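Local coordinates for TfuA domain-containing protein (Methanosarcina acetivorans, PDB 6XP8) that takes part in peptide backbone thioamidation, probably working together with a YcaO enzyme, at residues 84-87 with 88-91; 185-188 with 189-193; 196-199 with 200-203. All coordinates share one frame; numbering follows the deposited sequence.

Contact 1. Residues 84-87 with 88-91; sequences SELD and THGM
Leu-86 meets the second segment through both its carbonyl and its side chain. Its carbonyl O accepts from His-89 N at 3.0 Å and takes a second, weak bond from Met-91 N at 3.3 Å. Along its side chain, CB lies 4.1 Å from Met-91 CB, while CD2 reaches ND1 of the His-89 ring obliquely. The Leu-86 side chain also packs on His-59 and Ile-62 of helix 59-67, and Met-91 joins it on Ile-62. At Asp-87 the backbone O accepts weakly from Gly-90 N. One water donates to Asp-87 O at 3.0 Å and to Met-91 O at 2.8 Å, tying the two carbonyls together; a CA-H...O contact from Asp-87 CA to Met-91 O (3.2 Å) links the same two residues. Asp-87 OD2 is hydrogen-bonded to the hydroxyl of Tyr-98. Gly-90 has a positive phi (119°) at which a side chain would jam against the preceding carbonyl. With the paired bonds from Met-91 N to Leu-86 O and from Gly-90 N to Asp-87 O, and the apolar contact of Leu-86 with Met-91, this is a Schellman motif, here with both bonds weak, closing helix 78-86 ahead of strand 92-93.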
loop_
_atom_site.group_PDB
_atom_site.type_symbol
_atom_site.label_atom_id
_atom_site.label_comp_id
_atom_site.label_asym_id
_atom_site.label_seq_id
_atom_site.Cartn_x
_atom_site.Cartn_y
_atom_site.Cartn_z
ATOM N N SER A 84 1.393 11.623 4.106
ATOM C CA SER A 84 1.154 12.769 3.223
ATOM C C SER A 84 0.339 13.874 3.907
ATOM O O SER A 84 0.462 15.054 3.555
ATOM C CB SER A 84 0.485 12.333 1.916
ATOM O OG SER A 84 -0.903 12.101 2.079
ATOM N N GLU A 85 -0.482 13.478 4.878
ATOM C CA GLU A 85 -1.319 14.408 5.641
ATOM C C GLU A 85 -0.618 14.980 6.867
ATOM O O GLU A 85 -0.976 16.069 7.330
ATOM C CB GLU A 85 -2.630 13.734 6.069
ATOM C CG GLU A 85 -3.502 13.266 4.912
ATOM C CD GLU A 85 -4.510 12.190 5.292
ATOM O OE1 GLU A 85 -4.418 11.611 6.396
ATOM O OE2 GLU A 85 -5.406 11.911 4.467
ATOM N N LEU A 86 0.368 14.251 7.396
ATOM C CA LEU A 86 0.961 14.589 8.696
ATOM C C LEU A 86 2.486 14.760 8.710
ATOM O O LEU A 86 3.081 14.867 9.792
ATOM C CB LEU A 86 0.516 13.571 9.766
ATOM C CG LEU A 86 -0.984 13.446 10.066
ATOM C CD1 LEU A 86 -1.293 12.124 10.749
ATOM C CD2 LEU A 86 -1.502 14.615 10.899
ATOM N N ASP A 87 3.114 14.811 7.530
ATOM C CA ASP A 87 4.580 14.978 7.448
ATOM C C ASP A 87 5.094 16.291 8.033
ATOM O O ASP A 87 6.189 16.332 8.601
ATOM C CB ASP A 87 5.139 14.753 6.029
ATOM C CG ASP A 87 4.385 15.523 4.939
ATOM O OD1 ASP A 87 3.544 16.398 5.239
ATOM O OD2 ASP A 87 4.645 15.229 3.752
ATOM N N THR A 88 4.286 17.343 7.907
ATOM C CA THR A 88 4.616 18.662 8.468
ATOM C C THR A 88 4.563 18.672 10.005
ATOM O O THR A 88 5.091 19.589 10.644
ATOM C CB THR A 88 3.710 19.780 7.899
ATOM O OG1 THR A 88 2.340 19.494 8.198
ATOM C CG2 THR A 88 3.887 19.919 6.384
ATOM N N HIS A 89 3.943 17.637 10.578
ATOM C CA HIS A 89 3.800 17.472 12.028
ATOM C C HIS A 89 4.799 16.489 12.654
ATOM O O HIS A 89 4.794 16.284 13.875
ATOM C CB HIS A 89 2.372 17.041 12.360
ATOM C CG HIS A 89 1.355 18.123 12.178
ATOM N ND1 HIS A 89 0.562 18.218 11.055
ATOM C CD2 HIS A 89 0.997 19.153 12.981
ATOM C CE1 HIS A 89 -0.236 19.264 11.170
ATOM N NE2 HIS A 89 0.008 19.848 12.329
ATOM N N GLY A 90 5.637 15.872 11.822
ATOM C CA GLY A 90 6.684 14.972 12.306
ATOM C C GLY A 90 6.614 13.527 11.846
ATOM O O GLY A 90 7.551 12.766 12.082
ATOM N N MET A 91 5.510 13.137 11.206
ATOM C CA MET A 91 5.422 11.796 10.616
ATOM C C MET A 91 6.363 11.686 9.416
ATOM O O MET A 91 6.398 12.566 8.561
ATOM C CB MET A 91 3.988 11.434 10.226
ATOM C CG MET A 91 3.802 9.967 9.854
ATOM S SD MET A 91 2.058 9.547 9.727
ATOM C CE MET A 91 2.129 7.918 8.980
HETATM O O HOH W 1 8.330 14.403 7.611
#

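Contact 2. Residues 185-188 with 189-193; sequences KQLL and DFCLN
Leu-188 and Leu-192, one helical turn apart, slant across each other with CD1 of Leu-188 3.8 Å from CD1 of Leu-192. The two get there from different starting directions. Leu-188 has CG opposite its backbone N (chi1 -179°), which carries the branch along the helix toward the next turn, whereas Leu-192 has CG beside its own N (chi1 -70°) and so turns back over the Leu-188 carbonyl, its CG 3.4 Å from that O. In the backbone, Leu-192 N binds Leu-188 O at 2.9 Å. Round the helix, Leu-187 and Cys-191 repeat the i to i+4 spacing on a buried face: Leu-187 CD1 lies 4.0 Å from Cys-191 SG, and Cys-191 N binds Leu-187 O at 2.9 Å.

This is helix 181-193, an amphipathic helix laid on two others. Leu-187, Phe-190 and Cys-191 pack against helix 128-140, and Leu-187, Leu-188 and Cys-191 also touch helix 166-175. The Phe-190 ring projects off the helix onto Ala-137 and Ala-138.

On the polar side Asp-189 is tied back to the preceding turn by two waters. One donates to Lys-185 O at 2.7 Å and weakly to Asp-189 OD1; the other joins Gln-186 OE1 to Asp-189 OD2, at 2.9 Å and 2.7 Å. At the last turn Asn-193 ND2 folds back to give Asp-189 O a weak bond, and the backbone N of Asn-193 adds another weak one to the same oxygen.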
loop_
_atom_site.group_PDB
_atom_site.type_symbol
_atom_site.label_atom_id
_atom_site.label_comp_id
_atom_site.label_asym_id
_atom_site.label_seq_id
_atom_site.Cartn_x
_atom_site.Cartn_y
_atom_site.Cartn_z
ATOM N N LYS A 185 -4.343 -11.996 -23.248
ATOM C CA LYS A 185 -3.749 -13.199 -22.642
ATOM C C LYS A 185 -2.255 -13.034 -22.376
ATOM O O LYS A 185 -1.765 -13.435 -21.318
ATOM C CB LYS A 185 -4.003 -14.436 -23.514
ATOM C CG LYS A 185 -5.428 -14.960 -23.425
ATOM C CD LYS A 185 -5.689 -16.074 -24.428
ATOM C CE LYS A 185 -7.178 -16.330 -24.618
ATOM N NZ LYS A 185 -7.868 -16.831 -23.391
ATOM N N GLN A 186 -1.551 -12.424 -23.332
ATOM C CA GLN A 186 -0.131 -12.096 -23.189
ATOM C C GLN A 186 0.082 -11.068 -22.081
ATOM O O GLN A 186 1.028 -11.183 -21.300
ATOM C CB GLN A 186 0.462 -11.601 -24.516
ATOM C CG GLN A 186 0.432 -12.624 -25.650
ATOM C CD GLN A 186 1.251 -13.873 -25.362
ATOM O OE1 GLN A 186 2.431 -13.796 -25.006
ATOM N NE2 GLN A 186 0.625 -15.037 -25.521
ATOM N N LEU A 187 -0.821 -10.089 -22.005
ATOM C CA LEU A 187 -0.790 -9.081 -20.941
ATOM C C LEU A 187 -1.013 -9.693 -19.552
ATOM O O LEU A 187 -0.303 -9.345 -18.601
ATOM C CB LEU A 187 -1.806 -7.967 -21.221
ATOM C CG LEU A 187 -2.007 -6.879 -20.158
ATOM C CD1 LEU A 187 -0.741 -6.068 -19.928
ATOM C CD2 LEU A 187 -3.155 -5.985 -20.574
ATOM N N LEU A 188 -1.989 -10.593 -19.448
ATOM C CA LEU A 188 -2.281 -11.292 -18.189
ATOM C C LEU A 188 -1.088 -12.099 -17.655
ATOM O O LEU A 188 -0.800 -12.054 -16.455
ATOM C CB LEU A 188 -3.532 -12.170 -18.320
ATOM C CG LEU A 188 -4.007 -12.966 -17.091
ATOM C CD1 LEU A 188 -4.198 -12.091 -15.856
ATOM C CD2 LEU A 188 -5.286 -13.713 -17.421
ATOM N N ASP A 189 -0.407 -12.822 -18.546
ATOM C CA ASP A 189 0.818 -13.552 -18.197
ATOM C C ASP A 189 1.884 -12.617 -17.626
ATOM O O ASP A 189 2.506 -12.935 -16.606
ATOM C CB ASP A 189 1.366 -14.316 -19.409
ATOM C CG ASP A 189 0.537 -15.542 -19.763
ATOM O OD1 ASP A 189 -0.136 -16.120 -18.874
ATOM O OD2 ASP A 189 0.565 -15.942 -20.947
ATOM N N PHE A 190 2.066 -11.462 -18.270
ATOM C CA PHE A 190 2.997 -10.437 -17.796
ATOM C C PHE A 190 2.622 -9.920 -16.411
ATOM O O PHE A 190 3.495 -9.786 -15.552
ATOM C CB PHE A 190 3.100 -9.263 -18.781
ATOM C CG PHE A 190 3.997 -8.147 -18.307
ATOM C CD1 PHE A 190 5.385 -8.228 -18.476
ATOM C CD2 PHE A 190 3.464 -7.017 -17.678
ATOM C CE1 PHE A 190 6.214 -7.208 -18.032
ATOM C CE2 PHE A 190 4.294 -5.992 -17.229
ATOM C CZ PHE A 190 5.671 -6.086 -17.413
ATOM N N CYS A 191 1.337 -9.622 -16.211
ATOM C CA CYS A 191 0.842 -9.091 -14.941
ATOM C C CYS A 191 0.992 -10.087 -13.790
ATOM O O CYS A 191 1.251 -9.690 -12.651
ATOM C CB CYS A 191 -0.616 -8.657 -15.074
ATOM S SG CYS A 191 -0.887 -7.176 -16.075
ATOM N N LEU A 192 0.838 -11.375 -14.099
ATOM C CA LEU A 192 0.908 -12.430 -13.080
ATOM C C LEU A 192 2.329 -12.847 -12.706
ATOM O O LEU A 192 2.554 -13.354 -11.598
ATOM C CB LEU A 192 0.067 -13.646 -13.492
ATOM C CG LEU A 192 -1.461 -13.495 -13.482
ATOM C CD1 LEU A 192 -2.129 -14.741 -14.045
ATOM C CD2 LEU A 192 -2.026 -13.164 -12.101
ATOM N N ASN A 193 3.278 -12.603 -13.611
ATOM C CA ASN A 193 4.673 -13.030 -13.435
ATOM C C ASN A 193 5.671 -11.894 -13.237
ATOM O O ASN A 193 6.763 -12.110 -12.697
ATOM C CB ASN A 193 5.103 -13.907 -14.617
ATOM C CG ASN A 193 4.314 -15.202 -14.696
ATOM O OD1 ASN A 193 4.318 -16.005 -13.760
ATOM N ND2 ASN A 193 3.633 -15.409 -15.813
HETATM O O HOH W 2 -2.693 -15.412 -19.782
HETATM O O HOH W 3 2.683 -15.363 -22.567
#

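Contact 3. Residues 196-199 with 200-203; sequences VDIK and RQDA
Asp-197 OD1 receives the amide of Arg-200 from above the carboxylate plane, 60° out of it, with Arg-200 N 3.1 Å from OD1. This is the capping bond of an N-cap residue, and Asp-197 makes it from the centre of an inverse gamma turn, a tight bend closed by a weak bond from Ile-198 N back to Val-196 O. Because CG lies opposite the backbone N (chi1 -166°), the carboxylate swings over the first turn and rests against the Arg-200 side chain, with CG 3.4 Å from Arg-200 CB. OD1 has a second donor in Asn-130 ND2. OD2 is linked to the guanidinium through a water, 2.7 Å from OD2 and 3.0 Å from NH1. The two planes are turned 50° apart and their charged atoms do not touch; the arginine runs out extended to a salt bridge between NH2 and Asp-15. Replacing Asp-197 by an alanine would probably leave Arg-200 N without its capping acceptor, and Asn-130 ND2 and the bridging water each short of a carboxylate partner.

Regular helix bonding starts at once: Asp-197 O accepts from Gln-201 N at 3.1 Å and Ile-198 O from Asp-202 N at 2.9 Å. CD1 of Ile-198 lies 3.9 Å from Asp-202 OD1, and the Ile-198 side chain crosses that of Gln-201 at about a right angle.

The Asp-202 carboxylate accepts from the backbone N of Lys-96 and Val-97 at the start of helix 96-102, and Lys-199 NZ reaches Val-112 O and Ser-77 OG. Helix 198-215 begins against helix 128-140, where Val-196 and Ile-198 pack and where Asn-130, besides binding Asp-197, accepts from Lys-199 N through its OD1.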
loop_
_atom_site.group_PDB
_atom_site.type_symbol
_atom_site.label_atom_id
_atom_site.label_comp_id
_atom_site.label_asym_id
_atom_site.label_seq_id
_atom_site.Cartn_x
_atom_site.Cartn_y
_atom_site.Cartn_z
ATOM N N VAL A 196 4.692 -5.121 -11.036
ATOM C CA VAL A 196 5.432 -4.088 -10.319
ATOM C C VAL A 196 4.641 -3.869 -9.029
ATOM O O VAL A 196 3.654 -3.119 -9.003
ATOM C CB VAL A 196 5.577 -2.784 -11.139
ATOM C CG1 VAL A 196 6.438 -1.766 -10.398
ATOM C CG2 VAL A 196 6.162 -3.066 -12.522
ATOM N N ASP A 197 5.070 -4.573 -7.985
ATOM C CA ASP A 197 4.412 -4.579 -6.685
ATOM C C ASP A 197 4.967 -3.422 -5.859
ATOM O O ASP A 197 5.822 -3.597 -4.971
ATOM C CB ASP A 197 4.610 -5.942 -5.997
ATOM C CG ASP A 197 3.681 -6.154 -4.796
ATOM O OD1 ASP A 197 3.097 -5.176 -4.264
ATOM O OD2 ASP A 197 3.554 -7.322 -4.362
ATOM N N ILE A 198 4.473 -2.230 -6.177
ATOM C CA ILE A 198 4.962 -1.005 -5.551
ATOM C C ILE A 198 4.616 -0.944 -4.063
ATOM O O ILE A 198 5.395 -0.410 -3.275
ATOM C CB ILE A 198 4.551 0.277 -6.330
ATOM C CG1 ILE A 198 5.352 1.505 -5.856
ATOM C CG2 ILE A 198 3.050 0.549 -6.268
ATOM C CD1 ILE A 198 6.841 1.425 -6.133
ATOM N N LYS A 199 3.469 -1.511 -3.688
ATOM C CA LYS A 199 3.089 -1.593 -2.273
ATOM C C LYS A 199 4.088 -2.417 -1.467
ATOM O O LYS A 199 4.488 -1.997 -0.381
ATOM C CB LYS A 199 1.674 -2.138 -2.104
ATOM C CG LYS A 199 0.596 -1.165 -2.551
ATOM C CD LYS A 199 -0.750 -1.582 -1.977
ATOM C CE LYS A 199 -1.122 -0.789 -0.743
ATOM N NZ LYS A 199 -2.432 -1.254 -0.199
ATOM N N ARG A 200 4.510 -3.560 -2.013
ATOM C CA ARG A 200 5.494 -4.417 -1.343
ATOM C C ARG A 200 6.858 -3.734 -1.234
ATOM O O ARG A 200 7.510 -3.803 -0.191
ATOM C CB ARG A 200 5.640 -5.747 -2.084
ATOM C CG ARG A 200 6.568 -6.734 -1.404
ATOM C CD ARG A 200 6.752 -7.997 -2.234
ATOM N NE ARG A 200 7.504 -9.001 -1.479
ATOM C CZ ARG A 200 6.965 -9.853 -0.609
ATOM N NH1 ARG A 200 5.654 -9.848 -0.380
ATOM N NH2 ARG A 200 7.741 -10.718 0.032
ATOM N N GLN A 201 7.282 -3.070 -2.309
ATOM C CA GLN A 201 8.588 -2.408 -2.325
ATOM C C GLN A 201 8.608 -1.241 -1.355
ATOM O O GLN A 201 9.588 -1.049 -0.641
ATOM C CB GLN A 201 8.992 -1.980 -3.739
ATOM C CG GLN A 201 9.309 -3.186 -4.624
ATOM C CD GLN A 201 9.632 -2.821 -6.057
ATOM O OE1 GLN A 201 8.943 -2.000 -6.674
ATOM N NE2 GLN A 201 10.673 -3.445 -6.606
ATOM N N ASP A 202 7.505 -0.494 -1.311
ATOM C CA ASP A 202 7.377 0.592 -0.347
ATOM C C ASP A 202 7.329 0.076 1.082
ATOM O O ASP A 202 7.914 0.701 1.973
ATOM C CB ASP A 202 6.134 1.424 -0.628
ATOM C CG ASP A 202 6.338 2.448 -1.715
ATOM O OD1 ASP A 202 7.380 2.438 -2.422
ATOM O OD2 ASP A 202 5.424 3.278 -1.857
ATOM N N ALA A 203 6.622 -1.040 1.293
ATOM C CA ALA A 203 6.542 -1.695 2.612
ATOM C C ALA A 203 7.928 -2.063 3.144
ATOM O O ALA A 203 8.237 -1.809 4.307
ATOM C CB ALA A 203 5.641 -2.924 2.562
HETATM O O HOH W 4 3.337 -8.710 -2.001
#

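Each local contact shows a different stage of a helix: contact 1 the end of one, contact 2 the last turns of another, contact 3 the start of a third. Contacts 2 and 3 are neighbours in sequence, since helix 181-193 is followed, after a short loop, by helix 198-215, with centres about 18 Å apart; both rest on helix 128-140, and Thr-134 of that helix touches Cys-191 and bonds Val-196 N. Contact 3 lies nearest the middle of the chain, about 7 Å from its centre. The centres of contacts 1 and 3 are about 21 Å apart, yet both reach helix 96-102. Contacts 1 and 2 lie about 38 Å apart between centres, on opposite sides of the chain's centre.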